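Local structure of uncharacterized protein (Thermus thermophilus HB8, 6SCE) at residues E153-V158 against A170-R176; L187-W192 against L223-P229; P374-N380 against A398-L403. The protein is a CRISPR-associated DNA nuclease of type III defence, switched on when it binds cyclic oligoadenylate. One frame throughout, in Å; residues are numbered along the deposited sequence.

Contact 1 (E153-V158 against A170-R176); sequences EAWERV and AARLPGR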
loop_
_atom_site.group_PDB
_atom_site.type_symbol
_atom_site.label_atom_id
_atom_site.label_comp_id
_atom_site.label_asym_id
_atom_site.label_seq_id
_atom_site.Cartn_x
_atom_site.Cartn_y
_atom_site.Cartn_z
ATOM N N GLU A 153 -22.294 -3.253 -9.923
ATOM C CA GLU A 153 -22.714 -1.956 -9.417
ATOM C C GLU A 153 -23.503 -1.264 -10.502
ATOM O O GLU A 153 -22.945 -0.911 -11.559
ATOM C CB GLU A 153 -21.514 -1.071 -9.040
ATOM C CG GLU A 153 -20.661 -1.601 -7.901
ATOM C CD GLU A 153 -21.332 -1.530 -6.532
ATOM O OE1 GLU A 153 -22.355 -0.835 -6.360
ATOM O OE2 GLU A 153 -20.832 -2.207 -5.619
ATOM N N ALA A 154 -24.795 -1.047 -10.243
ATOM C CA ALA A 154 -25.594 -0.227 -11.120
ATOM C C ALA A 154 -25.210 1.232 -10.933
ATOM O O ALA A 154 -24.736 1.653 -9.881
ATOM C CB ALA A 154 -27.098 -0.439 -10.868
ATOM N N TRP A 155 -25.388 2.013 -11.979
ATOM C CA TRP A 155 -25.004 3.393 -11.926
ATOM C C TRP A 155 -25.845 4.219 -12.848
ATOM O O TRP A 155 -26.448 3.693 -13.773
ATOM C CB TRP A 155 -23.523 3.521 -12.273
ATOM C CG TRP A 155 -23.215 2.956 -13.606
ATOM C CD1 TRP A 155 -23.018 1.644 -13.922
ATOM C CD2 TRP A 155 -23.103 3.679 -14.805
ATOM N NE1 TRP A 155 -22.761 1.509 -15.242
ATOM C CE2 TRP A 155 -22.825 2.744 -15.825
ATOM C CE3 TRP A 155 -23.208 5.018 -15.125
ATOM C CZ2 TRP A 155 -22.646 3.111 -17.133
ATOM C CZ3 TRP A 155 -23.013 5.390 -16.434
ATOM C CH2 TRP A 155 -22.743 4.439 -17.425
ATOM N N GLU A 156 -25.881 5.512 -12.576
ATOM C CA GLU A 156 -26.548 6.477 -13.435
ATOM C C GLU A 156 -25.795 7.781 -13.437
ATOM O O GLU A 156 -25.235 8.207 -12.397
ATOM C CB GLU A 156 -27.980 6.693 -12.962
ATOM C CG GLU A 156 -28.083 7.158 -11.531
ATOM C CD GLU A 156 -29.516 7.220 -11.068
ATOM O OE1 GLU A 156 -29.940 8.320 -10.636
ATOM O OE2 GLU A 156 -30.204 6.176 -11.178
ATOM N N ARG A 157 -25.783 8.428 -14.598
ATOM C CA ARG A 157 -25.044 9.655 -14.774
ATOM C C ARG A 157 -25.696 10.793 -14.007
ATOM O O ARG A 157 -26.919 10.921 -13.988
ATOM C CB ARG A 157 -24.915 10.029 -16.246
ATOM C CG ARG A 157 -24.057 9.061 -17.088
ATOM C CD ARG A 157 -22.580 9.287 -16.821
ATOM N NE ARG A 157 -22.185 10.631 -17.201
ATOM C CZ ARG A 157 -21.828 11.002 -18.422
ATOM N NH1 ARG A 157 -21.771 10.115 -19.416
ATOM N NH2 ARG A 157 -21.525 12.269 -18.654
ATOM N N VAL A 158 -24.869 11.620 -13.388
ATOM C CA VAL A 158 -25.365 12.765 -12.629
ATOM C C VAL A 158 -24.439 13.894 -12.887
ATOM O O VAL A 158 -23.303 13.705 -13.358
ATOM C CB VAL A 158 -25.441 12.506 -11.110
ATOM C CG1 VAL A 158 -26.502 11.482 -10.794
ATOM C CG2 VAL A 158 -24.076 12.102 -10.547
ATOM N N ALA A 170 -19.661 12.186 -14.030
ATOM C CA ALA A 170 -19.955 11.541 -12.753
ATOM C C ALA A 170 -21.108 10.572 -12.821
ATOM O O ALA A 170 -21.999 10.670 -13.678
ATOM C CB ALA A 170 -20.198 12.582 -11.677
ATOM N N ALA A 171 -21.078 9.608 -11.920
ATOM C CA ALA A 171 -22.149 8.628 -11.800
ATOM C C ALA A 171 -22.488 8.397 -10.344
ATOM O O ALA A 171 -21.610 8.301 -9.499
ATOM C CB ALA A 171 -21.733 7.323 -12.411
ATOM N N ARG A 172 -23.771 8.281 -10.059
ATOM C CA ARG A 172 -24.236 7.839 -8.782
ATOM C C ARG A 172 -24.454 6.341 -8.852
ATOM O O ARG A 172 -24.882 5.816 -9.863
ATOM C CB ARG A 172 -25.533 8.566 -8.448
ATOM C CG ARG A 172 -26.019 8.316 -7.065
ATOM C CD ARG A 172 -27.228 9.192 -6.763
ATOM N NE ARG A 172 -28.416 8.683 -7.425
ATOM C CZ ARG A 172 -29.201 7.721 -6.933
ATOM N NH1 ARG A 172 -28.930 7.145 -5.759
ATOM N NH2 ARG A 172 -30.270 7.329 -7.622
ATOM N N LEU A 173 -24.112 5.653 -7.776
ATOM C CA LEU A 173 -24.322 4.227 -7.661
ATOM C C LEU A 173 -25.453 4.023 -6.664
ATOM O O LEU A 173 -25.247 4.136 -5.447
ATOM C CB LEU A 173 -23.054 3.522 -7.179
ATOM C CG LEU A 173 -21.960 3.258 -8.216
ATOM C CD1 LEU A 173 -21.566 4.489 -8.989
ATOM C CD2 LEU A 173 -20.746 2.684 -7.489
ATOM N N PRO A 174 -26.658 3.710 -7.162
ATOM C CA PRO A 174 -27.781 3.647 -6.210
ATOM C C PRO A 174 -27.553 2.637 -5.087
ATOM O O PRO A 174 -28.024 2.861 -3.989
ATOM C CB PRO A 174 -28.962 3.255 -7.102
ATOM C CG PRO A 174 -28.619 3.903 -8.420
ATOM C CD PRO A 174 -27.137 3.612 -8.556
ATOM N N GLY A 175 -26.794 1.577 -5.347
ATOM C CA GLY A 175 -26.415 0.610 -4.321
ATOM C C GLY A 175 -25.291 1.010 -3.367
ATOM O O GLY A 175 -24.888 0.204 -2.537
ATOM N N ARG A 176 -24.744 2.219 -3.508
ATOM C CA ARG A 176 -23.614 2.659 -2.671
ATOM C C ARG A 176 -23.863 4.053 -2.210
ATOM O O ARG A 176 -23.456 5.017 -2.851
ATOM C CB ARG A 176 -22.289 2.646 -3.431
ATOM C CG ARG A 176 -21.881 1.301 -3.984
ATOM C CD ARG A 176 -20.775 0.681 -3.190
ATOM N NE ARG A 176 -20.890 -0.765 -3.194
ATOM C CZ ARG A 176 -20.240 -1.563 -2.362
ATOM N NH1 ARG A 176 -19.411 -1.056 -1.445
ATOM N NH2 ARG A 176 -20.425 -2.876 -2.447
HETATM O O HOH W 1 -25.205 0.670 -7.543
HETATM O O HOH W 2 -21.845 13.269 -15.602
#
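Glu153 meets Arg176 at the end of the contact farthest from the hairpin loop. Its OE2 lies 2.8 Å from Arg176 NE in a salt bridge whose hydrogen bond is weak and bent. The carboxylate and guanidinium planes stand 77° apart. Arg218 of helix 206-220 is a second partner of the same oxygen. Ala154 pairs through water: its O takes a hydrogen bond from a water that also accepts from Gly175 N. Trp155 lays CB 3.9 Å from Leu173 CD1, and its CE3 touches Ala171 CB. Helix 140-148 covers this tryptophan, with Leu140 and Ala144 against it.

Glu156 forms a hydrogen-bonded antiparallel pair with Arg172. Glu156 N donates to Arg172 O at 2.9 Å, and Arg172 N to Glu156 O at 2.8 Å. Their side chains run alongside each other in the same direction. Arg172 NH2 donates to Glu156 OE1 at 3.2 Å in a salt bridge, coming from above the carboxylate plane. Glu156 CG sits between the backbone N and the carbonyl carbon (chi1 58°) and the chain beyond is extended, which carries the carboxylate to that guanidinium. With an alanine at Glu156, Arg172 is likely to lose its charge partner here and its guanidinium to turn more freely.

Arg157 sends its NE to a water shared with Val158 O and Ala170 N, while its NH1 bridges to Glu141. Val158 N donates to Ala170 O at 3.0 Å, and Val158 CG1 packs on Arg172 CB. A type I turn from Leu173 to Arg176 follows strand 169-172. That strand and 156-158 make a beta hairpin at the edge of a mixed sheet.

Contact 2 (L187-W192 against L223-P229); sequences LPYWYW and LCLPVVP. With nucleotides of chain B.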
loop_
_atom_site.group_PDB
_atom_site.type_symbol
_atom_site.label_atom_id
_atom_site.label_comp_id
_atom_site.label_asym_id
_atom_site.label_seq_id
_atom_site.Cartn_x
_atom_site.Cartn_y
_atom_site.Cartn_z
ATOM N N LEU A 187 -9.017 9.752 -14.981
ATOM C CA LEU A 187 -8.758 9.179 -13.677
ATOM C C LEU A 187 -10.012 9.122 -12.814
ATOM O O LEU A 187 -10.915 9.980 -12.960
ATOM C CB LEU A 187 -7.664 9.967 -12.960
ATOM C CG LEU A 187 -6.265 9.982 -13.578
ATOM C CD1 LEU A 187 -5.408 10.901 -12.720
ATOM C CD2 LEU A 187 -5.726 8.572 -13.642
ATOM N N PRO A 188 -10.112 8.076 -11.963
ATOM C CA PRO A 188 -11.266 7.878 -11.112
ATOM C C PRO A 188 -11.101 8.499 -9.739
ATOM O O PRO A 188 -10.015 8.451 -9.155
ATOM C CB PRO A 188 -11.331 6.355 -10.986
ATOM C CG PRO A 188 -9.891 5.963 -11.002
ATOM C CD PRO A 188 -9.152 6.961 -11.816
ATOM N N TYR A 189 -12.225 8.984 -9.221
ATOM C CA TYR A 189 -12.335 9.620 -7.908
ATOM C C TYR A 189 -13.631 9.142 -7.273
ATOM O O TYR A 189 -14.632 8.973 -7.961
ATOM C CB TYR A 189 -12.369 11.145 -8.045
ATOM C CG TYR A 189 -11.163 11.717 -8.742
ATOM C CD1 TYR A 189 -11.088 11.736 -10.128
ATOM C CD2 TYR A 189 -10.098 12.227 -8.024
ATOM C CE1 TYR A 189 -9.985 12.238 -10.785
ATOM C CE2 TYR A 189 -8.986 12.754 -8.669
ATOM C CZ TYR A 189 -8.931 12.751 -10.051
ATOM O OH TYR A 189 -7.815 13.241 -10.688
ATOM N N TRP A 190 -13.598 8.884 -5.974
ATOM C CA TRP A 190 -14.781 8.491 -5.201
ATOM C C TRP A 190 -14.969 9.668 -4.225
ATOM O O TRP A 190 -14.126 9.936 -3.387
ATOM C CB TRP A 190 -14.515 7.188 -4.489
ATOM C CG TRP A 190 -15.652 6.584 -3.706
ATOM C CD1 TRP A 190 -15.599 6.143 -2.421
ATOM C CD2 TRP A 190 -16.991 6.346 -4.154
ATOM N NE1 TRP A 190 -16.823 5.638 -2.026
ATOM C CE2 TRP A 190 -17.698 5.759 -3.073
ATOM C CE3 TRP A 190 -17.661 6.578 -5.352
ATOM C CZ2 TRP A 190 -19.040 5.397 -3.162
ATOM C CZ3 TRP A 190 -19.011 6.219 -5.447
ATOM C CH2 TRP A 190 -19.676 5.621 -4.362
ATOM N N TYR A 191 -16.043 10.402 -4.439
ATOM C CA TYR A 191 -16.234 11.716 -3.823
ATOM C C TYR A 191 -17.401 11.653 -2.845
ATOM O O TYR A 191 -18.509 11.275 -3.194
ATOM C CB TYR A 191 -16.478 12.730 -4.919
ATOM C CG TYR A 191 -16.632 14.167 -4.480
ATOM C CD1 TYR A 191 -17.880 14.680 -4.131
ATOM C CD2 TYR A 191 -15.554 15.024 -4.461
ATOM C CE1 TYR A 191 -18.040 16.014 -3.758
ATOM C CE2 TYR A 191 -15.710 16.354 -4.070
ATOM C CZ TYR A 191 -16.959 16.836 -3.750
ATOM O OH TYR A 191 -17.074 18.156 -3.376
ATOM N N TRP A 192 -17.116 12.041 -1.611
ATOM C CA TRP A 192 -18.039 11.904 -0.466
ATOM C C TRP A 192 -19.145 12.939 -0.592
ATOM O O TRP A 192 -18.875 14.116 -0.794
ATOM C CB TRP A 192 -17.221 12.116 0.799
ATOM C CG TRP A 192 -17.884 12.268 2.160
ATOM C CD1 TRP A 192 -18.650 13.309 2.585
ATOM C CD2 TRP A 192 -17.728 11.396 3.292
ATOM N NE1 TRP A 192 -19.005 13.124 3.902
ATOM C CE2 TRP A 192 -18.447 11.963 4.362
ATOM C CE3 TRP A 192 -17.043 10.207 3.509
ATOM C CZ2 TRP A 192 -18.509 11.361 5.641
ATOM C CZ3 TRP A 192 -17.106 9.609 4.756
ATOM C CH2 TRP A 192 -17.842 10.197 5.815
ATOM N N LEU A 223 -5.437 3.631 -7.673
ATOM C CA LEU A 223 -5.206 5.075 -7.680
ATOM C C LEU A 223 -6.473 5.898 -7.594
ATOM O O LEU A 223 -6.431 7.107 -7.775
ATOM C CB LEU A 223 -4.258 5.515 -8.797
ATOM C CG LEU A 223 -4.559 5.211 -10.232
ATOM C CD1 LEU A 223 -5.888 5.826 -10.594
ATOM C CD2 LEU A 223 -3.432 5.758 -11.109
ATOM N N CYS A 224 -7.596 5.252 -7.309
ATOM C CA CYS A 224 -8.845 5.963 -7.117
ATOM C C CYS A 224 -8.732 6.797 -5.830
ATOM O O CYS A 224 -8.574 6.260 -4.744
ATOM C CB CYS A 224 -9.996 4.996 -7.005
ATOM S SG CYS A 224 -11.624 5.810 -6.853
ATOM N N LEU A 225 -8.795 8.111 -5.961
ATOM C CA LEU A 225 -8.608 8.981 -4.819
ATOM C C LEU A 225 -9.930 9.133 -4.034
ATOM O O LEU A 225 -10.928 9.525 -4.617
ATOM C CB LEU A 225 -8.160 10.349 -5.336
ATOM C CG LEU A 225 -7.718 11.344 -4.276
ATOM C CD1 LEU A 225 -6.522 10.843 -3.495
ATOM C CD2 LEU A 225 -7.392 12.651 -4.978
ATOM N N PRO A 226 -9.937 8.829 -2.723
ATOM C CA PRO A 226 -11.125 9.116 -1.921
ATOM C C PRO A 226 -11.095 10.587 -1.532
ATOM O O PRO A 226 -10.235 11.014 -0.739
ATOM C CB PRO A 226 -10.948 8.222 -0.685
ATOM C CG PRO A 226 -9.680 7.428 -0.914
ATOM C CD PRO A 226 -8.888 8.226 -1.903
ATOM N N VAL A 227 -12.009 11.348 -2.090
ATOM C CA VAL A 227 -12.026 12.794 -1.886
ATOM C C VAL A 227 -13.146 13.091 -0.907
ATOM O O VAL A 227 -14.284 12.709 -1.167
ATOM C CB VAL A 227 -12.273 13.545 -3.187
ATOM C CG1 VAL A 227 -12.275 15.056 -2.923
ATOM C CG2 VAL A 227 -11.230 13.195 -4.241
ATOM N N VAL A 228 -12.811 13.689 0.242
ATOM C CA VAL A 228 -13.782 13.887 1.300
ATOM C C VAL A 228 -13.831 15.353 1.725
ATOM O O VAL A 228 -12.884 15.834 2.371
ATOM C CB VAL A 228 -13.489 12.998 2.505
ATOM C CG1 VAL A 228 -14.443 13.332 3.668
ATOM C CG2 VAL A 228 -13.677 11.540 2.122
ATOM N N PRO A 229 -14.873 16.079 1.294
ATOM C CA PRO A 229 -15.011 17.481 1.741
ATOM C C PRO A 229 -15.490 17.465 3.169
ATOM O O PRO A 229 -16.505 16.826 3.481
ATOM C CB PRO A 229 -16.049 18.070 0.788
ATOM C CG PRO A 229 -16.092 17.120 -0.373
ATOM C CD PRO A 229 -15.850 15.774 0.243
ATOM P P A B 2 -1.321 -3.090 -11.936
ATOM O OP1 A B 2 -2.630 -3.281 -11.237
ATOM O OP2 A B 2 -1.102 -3.539 -13.356
ATOM O "O5'" A B 2 -0.986 -1.522 -11.874
ATOM C "C5'" A B 2 0.104 -1.020 -12.682
ATOM C "C4'" A B 2 0.202 0.474 -12.512
ATOM O "O4'" A B 2 -0.986 1.084 -13.085
ATOM C "C3'" A B 2 0.300 0.979 -11.078
ATOM O "O3'" A B 2 1.238 2.047 -10.967
ATOM C "C2'" A B 2 -1.105 1.510 -10.802
ATOM O "O2'" A B 2 -1.106 2.566 -9.865
ATOM C "C1'" A B 2 -1.504 2.021 -12.179
ATOM N N9 A B 2 -2.931 2.176 -12.386
ATOM C C8 A B 2 -3.952 1.579 -11.681
ATOM N N7 A B 2 -5.133 1.980 -12.077
ATOM C C5 A B 2 -4.881 2.903 -13.080
ATOM C C6 A B 2 -5.727 3.692 -13.883
ATOM N N6 A B 2 -7.050 3.736 -13.744
ATOM N N1 A B 2 -5.139 4.475 -14.820
ATOM C C2 A B 2 -3.801 4.499 -14.879
ATOM N N3 A B 2 -2.903 3.813 -14.170
ATOM C C4 A B 2 -3.520 3.031 -13.273
HETATM O O HOH W 3 -7.412 9.249 -9.233
#
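Strands 187-192 and 225-229 run parallel, 4.8 Å apart at closest approach and with an angle of 28° between their directions. They are the two strands of a beta-alpha-beta unit whose helix is 206-220. Trp190 N donates to Leu225 O, Val227 N to Trp190 O, and Trp192 N to Val227 O, while the bond from Leu225 N to Pro188 O is weak. A water donates to both Pro188 O and Leu223 O, which links the two segments just ahead of strand 225-229.

Tyr189, Tyr191, Leu225 and Val227 share one face of the sheet. Tyr189 CD2 lies 3.8 Å from Leu225 CB, and Val227 CG2 comes to the edge of the same ring. The hydroxyl of Tyr189 bonds to Leu116 N. Tyr191 CD2 touches Val227 CG1 at 3.6 Å. With CG anti to the backbone N (chi1 -177°), the Tyr191 ring reaches along to Pro229, whose CG comes 3.5 Å from Tyr191 CZ.

Trp190 is on the other face. Its CB packs 4.0 Å from Cys224 SG, and its indole stacks with Phe212 of helix 206-220. Its NE1 donates to Glu215. Further along, Val228 CG1 lies over the five-membered ring of Trp192 in a CH-pi contact, 4.0 Å from the centroid. Trp192 NE1 is hydrogen-bonded to His231.

At the start of the contact, Leu223 serves two neighbours. Its CD1 packs 3.7 Å from Pro188 CD. Its other methyl, CD2, meets the adenine of A2 of chain B, 3.5 Å from C4.

Contact 3 (P374-N380 against A398-L403); sequences PVHANLN and ARAHYL. With nucleotides of chain B.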
loop_
_atom_site.group_PDB
_atom_site.type_symbol
_atom_site.label_atom_id
_atom_site.label_comp_id
_atom_site.label_asym_id
_atom_site.label_seq_id
_atom_site.Cartn_x
_atom_site.Cartn_y
_atom_site.Cartn_z
ATOM N N PRO A 374 29.932 -0.004 -2.575
ATOM C CA PRO A 374 28.808 -0.817 -3.030
ATOM C C PRO A 374 27.570 0.066 -3.240
ATOM O O PRO A 374 27.257 0.893 -2.380
ATOM C CB PRO A 374 28.577 -1.782 -1.876
ATOM C CG PRO A 374 29.882 -1.850 -1.158
ATOM C CD PRO A 374 30.498 -0.502 -1.310
ATOM N N VAL A 375 26.899 -0.098 -4.371
ATOM C CA VAL A 375 25.715 0.691 -4.676
ATOM C C VAL A 375 24.514 -0.219 -4.762
ATOM O O VAL A 375 24.410 -0.991 -5.713
ATOM C CB VAL A 375 25.837 1.407 -6.028
ATOM C CG1 VAL A 375 24.612 2.291 -6.256
ATOM C CG2 VAL A 375 27.076 2.247 -6.071
ATOM N N HIS A 376 23.606 -0.106 -3.795
ATOM C CA HIS A 376 22.358 -0.882 -3.786
ATOM C C HIS A 376 21.225 -0.010 -4.347
ATOM O O HIS A 376 21.130 1.175 -4.048
ATOM C CB HIS A 376 21.994 -1.333 -2.378
ATOM C CG HIS A 376 23.004 -2.243 -1.754
ATOM N ND1 HIS A 376 22.865 -3.614 -1.753
ATOM C CD2 HIS A 376 24.169 -1.982 -1.122
ATOM C CE1 HIS A 376 23.904 -4.154 -1.137
ATOM N NE2 HIS A 376 24.707 -3.190 -0.742
ATOM N N ALA A 377 20.385 -0.597 -5.178
ATOM C CA ALA A 377 19.280 0.136 -5.740
ATOM C C ALA A 377 18.032 -0.687 -5.545
ATOM O O ALA A 377 17.915 -1.802 -6.054
ATOM C CB ALA A 377 19.511 0.433 -7.221
ATOM N N ASN A 378 17.092 -0.139 -4.802
ATOM C CA ASN A 378 15.832 -0.795 -4.610
ATOM C C ASN A 378 14.852 -0.334 -5.709
ATOM O O ASN A 378 14.669 0.859 -5.928
ATOM C CB ASN A 378 15.251 -0.445 -3.242
ATOM C CG ASN A 378 13.880 -1.032 -3.059
ATOM O OD1 ASN A 378 12.853 -0.421 -3.447
ATOM N ND2 ASN A 378 13.843 -2.263 -2.569
ATOM N N LEU A 379 14.196 -1.285 -6.350
ATOM C CA LEU A 379 13.289 -0.999 -7.459
ATOM C C LEU A 379 11.807 -1.213 -7.147
ATOM O O LEU A 379 10.980 -1.251 -8.050
ATOM C CB LEU A 379 13.724 -1.816 -8.681
ATOM C CG LEU A 379 15.129 -1.494 -9.198
ATOM C CD1 LEU A 379 15.529 -2.405 -10.340
ATOM C CD2 LEU A 379 15.234 -0.048 -9.665
ATOM N N ASN A 380 11.464 -1.316 -5.863
ATOM C CA ASN A 380 10.095 -1.510 -5.440
ATOM C C ASN A 380 9.218 -0.298 -5.436
ATOM O O ASN A 380 8.013 -0.444 -5.603
ATOM C CB ASN A 380 10.003 -2.047 -4.022
ATOM C CG ASN A 380 10.360 -3.520 -3.944
ATOM O OD1 ASN A 380 11.516 -3.839 -3.768
ATOM N ND2 ASN A 380 9.390 -4.392 -4.100
ATOM N N ALA A 398 26.551 -1.850 -10.091
ATOM C CA ALA A 398 25.435 -1.559 -9.187
ATOM C C ALA A 398 24.684 -2.841 -8.838
ATOM O O ALA A 398 24.657 -3.821 -9.598
ATOM C CB ALA A 398 24.492 -0.510 -9.785
ATOM N N ARG A 399 24.098 -2.846 -7.655
ATOM C CA ARG A 399 23.395 -3.997 -7.169
ATOM C C ARG A 399 21.902 -3.683 -7.072
ATOM O O ARG A 399 21.435 -3.195 -6.040
ATOM C CB ARG A 399 23.944 -4.373 -5.807
ATOM C CG ARG A 399 25.443 -4.641 -5.817
ATOM C CD ARG A 399 26.019 -4.399 -4.439
ATOM N NE ARG A 399 27.466 -4.617 -4.415
ATOM C CZ ARG A 399 28.097 -5.496 -3.644
ATOM N NH1 ARG A 399 27.434 -6.251 -2.809
ATOM N NH2 ARG A 399 29.427 -5.594 -3.691
ATOM N N ALA A 400 21.160 -3.969 -8.129
ATOM C CA ALA A 400 19.689 -3.728 -8.120
ATOM C C ALA A 400 18.882 -4.911 -7.599
ATOM O O ALA A 400 19.196 -6.081 -7.871
ATOM C CB ALA A 400 19.213 -3.343 -9.494
ATOM N N HIS A 401 17.836 -4.612 -6.814
ATOM C CA HIS A 401 16.985 -5.667 -6.282
ATOM C C HIS A 401 15.549 -5.233 -6.233
ATOM O O HIS A 401 15.236 -4.044 -6.340
ATOM C CB HIS A 401 17.450 -6.103 -4.894
ATOM C CG HIS A 401 17.255 -5.063 -3.839
ATOM N ND1 HIS A 401 18.300 -4.332 -3.316
ATOM C CD2 HIS A 401 16.138 -4.634 -3.201
ATOM C CE1 HIS A 401 17.830 -3.476 -2.417
ATOM N NE2 HIS A 401 16.527 -3.642 -2.325
ATOM N N TYR A 402 14.693 -6.208 -6.056
ATOM C CA TYR A 402 13.267 -6.005 -5.932
ATOM C C TYR A 402 12.745 -7.009 -4.926
ATOM O O TYR A 402 12.815 -8.237 -5.151
ATOM C CB TYR A 402 12.602 -6.202 -7.294
ATOM C CG TYR A 402 11.114 -5.985 -7.290
ATOM C CD1 TYR A 402 10.246 -7.007 -6.979
ATOM C CD2 TYR A 402 10.567 -4.738 -7.639
ATOM C CE1 TYR A 402 8.877 -6.820 -6.978
ATOM C CE2 TYR A 402 9.192 -4.536 -7.618
ATOM C CZ TYR A 402 8.350 -5.571 -7.291
ATOM O OH TYR A 402 6.976 -5.408 -7.246
ATOM N N LEU A 403 12.168 -6.519 -3.832
ATOM C CA LEU A 403 11.510 -7.403 -2.871
ATOM C C LEU A 403 10.263 -8.000 -3.448
ATOM O O LEU A 403 9.378 -7.290 -3.907
ATOM C CB LEU A 403 11.166 -6.683 -1.567
ATOM C CG LEU A 403 10.429 -7.526 -0.505
ATOM C CD1 LEU A 403 11.379 -8.505 0.163
ATOM C CD2 LEU A 403 9.848 -6.619 0.571
ATOM P P A B 4 4.197 1.026 -4.005
ATOM O OP1 A B 4 2.812 0.508 -3.817
ATOM O OP2 A B 4 4.936 1.597 -2.825
ATOM O "O5'" A B 4 5.068 -0.129 -4.684
ATOM C "C5'" A B 4 5.510 -1.212 -3.852
ATOM C "C4'" A B 4 5.693 -2.431 -4.723
ATOM O "O4'" A B 4 6.445 -3.442 -3.993
ATOM C "C3'" A B 4 4.377 -3.083 -5.126
ATOM O "O3'" A B 4 4.382 -3.689 -6.416
ATOM C "C2'" A B 4 4.255 -4.179 -4.065
ATOM O "O2'" A B 4 3.356 -5.199 -4.435
ATOM C "C1'" A B 4 5.701 -4.637 -4.006
ATOM N N9 A B 4 6.042 -5.451 -2.848
ATOM C C8 A B 4 6.686 -6.661 -2.913
ATOM N N7 A B 4 6.828 -7.225 -1.742
ATOM C C5 A B 4 6.210 -6.354 -0.849
ATOM C C6 A B 4 6.018 -6.395 0.548
ATOM N N6 A B 4 6.410 -7.402 1.335
ATOM N N1 A B 4 5.337 -5.363 1.111
ATOM C C2 A B 4 4.912 -4.369 0.320
ATOM N N3 A B 4 5.056 -4.212 -0.999
ATOM C C4 A B 4 5.722 -5.247 -1.531
ATOM P P A B 1 4.676 -2.884 -7.768
ATOM O OP1 A B 1 6.022 -3.262 -8.305
ATOM O OP2 A B 1 4.401 -1.406 -7.582
ATOM O "O5'" A B 1 3.600 -3.541 -8.746
ATOM C "C5'" A B 1 2.280 -3.015 -8.864
ATOM C "C4'" A B 1 1.358 -4.147 -9.248
ATOM O "O4'" A B 1 1.164 -5.018 -8.103
ATOM C "C3'" A B 1 -0.031 -3.676 -9.694
ATOM O "O3'" A B 1 -0.065 -3.692 -11.127
ATOM C "C2'" A B 1 -0.966 -4.697 -9.030
ATOM O "O2'" A B 1 -1.162 -5.828 -9.852
ATOM C "C1'" A B 1 -0.204 -5.069 -7.765
ATOM N N9 A B 1 -0.426 -4.174 -6.628
ATOM C C8 A B 1 0.538 -3.639 -5.821
ATOM N N7 A B 1 0.034 -2.885 -4.878
ATOM C C5 A B 1 -1.337 -2.948 -5.065
ATOM C C6 A B 1 -2.416 -2.356 -4.380
ATOM N N6 A B 1 -2.261 -1.547 -3.335
ATOM N N1 A B 1 -3.667 -2.628 -4.826
ATOM C C2 A B 1 -3.799 -3.434 -5.890
ATOM N N3 A B 1 -2.855 -4.032 -6.618
ATOM C C4 A B 1 -1.631 -3.742 -6.148
HETATM O O HOH W 4 28.172 -1.885 -6.161
HETATM O O HOH W 5 20.927 -4.554 -3.500
#
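This contact joins the two parallel strands, 375-378 and 399-404, of a beta-alpha-beta unit whose helix is 384-393, and the C-terminal ends of the two segments line the cyclic oligoadenylate site. Arg399 N donates to Val375 O, Ala377 N to Arg399 O, His401 N to Ala377 O, and Leu379 N to His401 O.

Away from the ligand, Arg399 CD lies over one face of the His376 ring in a CH-pi contact, 4.1 Å from its centroid. The guanidinium has Pro374 CB over one of its faces. A water at the edges of both imidazoles bridges His376 ND1 and His401 ND1, and it also donates to Arg399 O. His401 CG lies between its backbone N and carbonyl carbon (chi1 68°), which brings the ring over Asn378. Asn378 CA sits against a face of that ring in a CH-pi contact, 4.0 Å from the centroid.

Asn378 OD1 accepts from Asn380 N in an Asx turn, which bends the chain past the strand. The amide of Asn380 then pairs with the backbone of Leu403. Leu403 N donates to Asn380 OD1 at 2.8 Å, and Asn380 ND2 donates to Leu403 O at 2.9 Å. Both bonds use an in-plane lone pair of the acceptor. Asn378 ND2 also donates to Asn380 OD1, and Asn380 ND2 also donates to O4' of A4 of chain B at 3.1 Å. These bonds fix the rotation of the Asn380 amide.

The same ND2 lies 3.4 Å above the centre of the Tyr402 ring. CG of Tyr402 is anti to the backbone N (chi1 -179°), and the ring reaches forward so that OH donates to OP1 of A1 of chain B at 2.6 Å. Leu403 CD2 packs near the adenine of A4 of chain B. Effector binding at the C-terminal ends of parallel strands is typical of the Rossmann-like CARF fold.

How the contacts relate
From the N terminus, contact 1 comes first. It closes the short loop between strands 156-158 and 169-172. Contact 2 opens after it and closes the longer connection through helix 206-220. The two belong to one mixed sheet, with strand 179-184 between them, and they touch where Arg176 CB packs on Trp190 CH2. Contact 3 follows in a separate sheet on the opposite side of the chain's centre, closing the connection through helix 384-393. The three lie in series, so none nests in or crosses another. Contacts 2 and 3 are about 14 Å apart at their nearest atoms, and both meet nucleotides of chain B.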